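Local coordinates for protein beta-fructofuranosidase (Arthrobacter, PDB 3WPU) that belongs to the levansucrase/invertase family, a group of carbohydrate-active enzymes built on a five-bladed beta-propeller, at residues Q227-Y232 with W321-P326. Residues are numbered along the deposited sequence; the frame is centred on the assembly and turned at random.
Sequences QADGTY and WEFLPP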
ATOM      1  N   GLN A 227     -11.243  15.658  -1.736  1.00 12.36           N
ATOM      2  CA  GLN A 227     -11.161  15.533  -3.191  1.00 13.66           C
ATOM      3  C   GLN A 227     -10.072  16.483  -3.678  1.00 12.20           C
ATOM      4  O   GLN A 227      -9.786  17.503  -3.043  1.00 11.07           O
ATOM      5  CB  GLN A 227     -12.496  15.810  -3.861  1.00 16.21           C
ATOM      6  CG  GLN A 227     -13.005  17.204  -3.772  1.00 18.77           C
ATOM      7  CD  GLN A 227     -14.452  17.292  -4.257  1.00 21.96           C
ATOM      8  OE1 GLN A 227     -15.371  16.813  -3.596  1.00 25.02           O
ATOM      9  NE2 GLN A 227     -14.643  17.883  -5.410  1.00 24.39           N
ATOM     10  N   ALA A 228      -9.465  16.152  -4.801  1.00 12.12           N
ATOM     11  CA  ALA A 228      -8.365  16.952  -5.344  1.00 11.66           C
ATOM     12  C   ALA A 228      -8.729  18.438  -5.441  1.00 12.24           C
ATOM     13  O   ALA A 228      -9.827  18.799  -5.895  1.00 13.06           O
ATOM     14  CB  ALA A 228      -7.956  16.416  -6.709  1.00 11.26           C
ATOM     15  N   ASP A 229      -7.808  19.285  -4.996  1.00 12.75           N
ATOM     16  CA  ASP A 229      -8.067  20.716  -4.833  1.00 12.71           C
ATOM     17  C   ASP A 229      -7.576  21.609  -5.981  1.00 12.74           C
ATOM     18  O   ASP A 229      -8.166  22.675  -6.247  1.00 14.51           O
ATOM     19  CB  ASP A 229      -7.388  21.200  -3.563  1.00 12.51           C
ATOM     20  CG  ASP A 229      -5.875  21.098  -3.644  1.00 12.65           C
ATOM     21  OD1 ASP A 229      -5.349  19.998  -3.900  1.00 12.54           O
ATOM     22  OD2 ASP A 229      -5.190  22.134  -3.507  1.00 12.85           O
ATOM     23  N   GLY A 230      -6.461  21.238  -6.601  1.00 12.28           N
ATOM     24  CA  GLY A 230      -5.955  21.945  -7.771  1.00 12.65           C
ATOM     25  C   GLY A 230      -4.836  22.911  -7.492  1.00 12.72           C
ATOM     26  O   GLY A 230      -4.292  23.494  -8.427  1.00 13.32           O
ATOM     27  N   THR A 231      -4.518  23.116  -6.210  1.00 13.27           N
ATOM     28  CA  THR A 231      -3.326  23.865  -5.818  1.00 13.08           C
ATOM     29  C   THR A 231      -2.192  22.938  -5.392  1.00 12.35           C
ATOM     30  O   THR A 231      -1.049  23.140  -5.798  1.00 12.95           O
ATOM     31  CB  THR A 231      -3.661  24.865  -4.691  1.00 13.98           C
ATOM     32  OG1 THR A 231      -4.628  25.794  -5.182  1.00 16.11           O
ATOM     33  CG2 THR A 231      -2.433  25.634  -4.268  1.00 14.64           C
ATOM     34  N   TYR A 232      -2.510  21.917  -4.595  1.00 11.59           N
ATOM     35  CA  TYR A 232      -1.541  20.898  -4.199  1.00 11.17           C
ATOM     36  C   TYR A 232      -1.699  19.603  -5.007  1.00 10.71           C
ATOM     37  O   TYR A 232      -0.710  18.990  -5.372  1.00 10.98           O
ATOM     38  CB  TYR A 232      -1.705  20.556  -2.721  1.00 11.49           C
ATOM     39  CG  TYR A 232      -1.466  21.721  -1.769  1.00 12.10           C
ATOM     40  CD1 TYR A 232      -0.385  22.568  -1.928  1.00 12.54           C
ATOM     41  CD2 TYR A 232      -2.281  21.907  -0.697  1.00 13.27           C
ATOM     42  CE1 TYR A 232      -0.154  23.603  -1.044  1.00 13.44           C
ATOM     43  CE2 TYR A 232      -2.058  22.944   0.189  1.00 13.73           C
ATOM     44  CZ  TYR A 232      -0.991  23.784  -0.004  1.00 13.13           C
ATOM     45  OH  TYR A 232      -0.742  24.839   0.897  1.00 14.97           O
ATOM     46  N   TRP A 321     -10.905  16.829   7.531  1.00 11.90           N
ATOM     47  CA  TRP A 321      -9.488  16.823   7.187  1.00 11.63           C
ATOM     48  C   TRP A 321      -9.143  18.117   6.463  1.00 12.24           C
ATOM     49  O   TRP A 321     -10.014  18.733   5.810  1.00 12.39           O
ATOM     50  CB  TRP A 321      -9.184  15.605   6.275  1.00 11.13           C
ATOM     51  CG  TRP A 321      -9.298  14.307   7.016  1.00 10.24           C
ATOM     52  CD1 TRP A 321     -10.446  13.654   7.347  1.00  9.93           C
ATOM     53  CD2 TRP A 321      -8.234  13.528   7.562  1.00  9.87           C
ATOM     54  NE1 TRP A 321     -10.182  12.544   8.066  1.00  9.46           N
ATOM     55  CE2 TRP A 321      -8.823  12.424   8.216  1.00  9.38           C
ATOM     56  CE3 TRP A 321      -6.841  13.661   7.579  1.00  9.82           C
ATOM     57  CZ2 TRP A 321      -8.081  11.451   8.853  1.00  9.39           C
ATOM     58  CZ3 TRP A 321      -6.096  12.679   8.242  1.00  9.95           C
ATOM     59  CH2 TRP A 321      -6.722  11.583   8.846  1.00  9.75           C
ATOM     60  N   GLU A 322      -7.882  18.519   6.574  1.00 12.71           N
ATOM     61  CA  GLU A 322      -7.333  19.621   5.793  1.00 13.70           C
ATOM     62  C   GLU A 322      -6.136  19.077   5.016  1.00 12.54           C
ATOM     63  O   GLU A 322      -5.312  18.323   5.547  1.00 12.16           O
ATOM     64  CB  GLU A 322      -6.916  20.831   6.658  1.00 16.94           C
ATOM     65  CG  GLU A 322      -5.744  20.584   7.541  1.00 18.35           C
ATOM     66  CD  GLU A 322      -5.408  21.768   8.438  1.00 20.55           C
ATOM     67  OE1 GLU A 322      -4.314  21.734   9.008  1.00 21.15           O
ATOM     68  OE2 GLU A 322      -6.258  22.669   8.612  1.00 22.94           O
ATOM     69  N   PHE A 323      -6.057  19.461   3.761  1.00 11.86           N
ATOM     70  CA  PHE A 323      -4.889  19.186   2.961  1.00 11.68           C
ATOM     71  C   PHE A 323      -3.699  19.948   3.516  1.00 11.19           C
ATOM     72  O   PHE A 323      -3.841  21.074   4.042  1.00 11.70           O
ATOM     73  CB  PHE A 323      -5.081  19.642   1.519  1.00 11.75           C
ATOM     74  CG  PHE A 323      -5.892  18.707   0.662  1.00 11.57           C
ATOM     75  CD1 PHE A 323      -5.530  17.397   0.534  1.00 11.82           C
ATOM     76  CD2 PHE A 323      -6.976  19.175  -0.045  1.00 11.43           C
ATOM     77  CE1 PHE A 323      -6.247  16.538  -0.283  1.00 11.61           C
ATOM     78  CE2 PHE A 323      -7.714  18.337  -0.866  1.00 12.05           C
ATOM     79  CZ  PHE A 323      -7.347  17.020  -0.982  1.00 11.55           C
ATOM     80  N   LEU A 324      -2.542  19.323   3.415  1.00 10.50           N
ATOM     81  CA  LEU A 324      -1.254  19.965   3.618  1.00 10.84           C
ATOM     82  C   LEU A 324      -0.445  19.820   2.329  1.00 10.41           C
ATOM     83  O   LEU A 324      -0.841  19.053   1.423  1.00  9.97           O
ATOM     84  CB  LEU A 324      -0.528  19.337   4.809  1.00 11.60           C
ATOM     85  CG  LEU A 324      -1.235  19.476   6.159  1.00 11.95           C
ATOM     86  CD1 LEU A 324      -0.517  18.726   7.265  1.00 12.54           C
ATOM     87  CD2 LEU A 324      -1.408  20.941   6.554  1.00 12.23           C
ATOM     88  N   PRO A 325       0.683  20.540   2.214  1.00  9.77           N
ATOM     89  CA  PRO A 325       1.418  20.467   0.927  1.00 10.00           C
ATOM     90  C   PRO A 325       1.969  19.046   0.655  1.00  9.33           C
ATOM     91  O   PRO A 325       2.176  18.261   1.570  1.00  8.63           O
ATOM     92  CB  PRO A 325       2.517  21.524   1.099  1.00  9.93           C
ATOM     93  CG  PRO A 325       1.913  22.512   2.090  1.00 10.02           C
ATOM     94  CD  PRO A 325       1.183  21.643   3.070  1.00 10.29           C
ATOM     95  N   PRO A 326       2.168  18.683  -0.622  1.00 10.12           N
ATOM     96  CA  PRO A 326       2.708  17.351  -0.856  1.00 10.02           C
ATOM     97  C   PRO A 326       4.058  17.099  -0.182  1.00 10.16           C
ATOM     98  O   PRO A 326       4.889  18.029  -0.032  1.00 10.18           O
ATOM     99  CB  PRO A 326       2.876  17.289  -2.397  1.00 10.17           C
ATOM    100  CG  PRO A 326       2.152  18.457  -2.954  1.00 10.68           C
ATOM    101  CD  PRO A 326       2.053  19.486  -1.852  1.00 10.31           C
TER
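The phenol ring of Tyr232 lies with one face over the backbone of Pro325, whose CA stands 3.9 Å from the ring centroid and 8° off the ring normal. This is a CH-pi contact centred on the ring. The two side chains run side by side in the same direction, and Pro325 CG lies 3.7 Å from Tyr232 OH. At the root of the ring the next proline takes over, Pro326 CD reaching 3.9 Å from Tyr232 CD1 as the two side chains cross at about a right angle. Phe323 CB meets the edge of the tyrosine ring near CD2. The phenyl ring of Phe323 points into the loop, where Gln227 O sits near its plane at the rim between CE2 and CZ, 3.1 Å from Phe323 CE2, an approach consistent with a weak attraction to the edge hydrogens. Over one face of the same ring lies Asp229 OD1, offset toward the rim, with the carboxylate turned 40° from the ring plane.

No hydrogen bond joins the two segments directly; Asp229 instead orders the loop. Its chi1 of 65° carries CG toward the amides of Thr231 and Tyr232, and OD2 accepts from both, Tyr232 N (2.9 Å, on the syn side) and Thr231 N (3.0 Å, from above the carboxylate plane). Just beyond, Tyr233 links loop to strand, its N bonding Asp229 OD1 and its OH Leu324 O, while backbone hydrogen bonds join Leu324 to Leu310 of strand 305-313. The arrangement is an Asx turn at Asp229-Thr231, extended to an Asx motif by Tyr232 N, whose tyrosine ring packs on Pro325 and Pro326 of propeller strand 321-331.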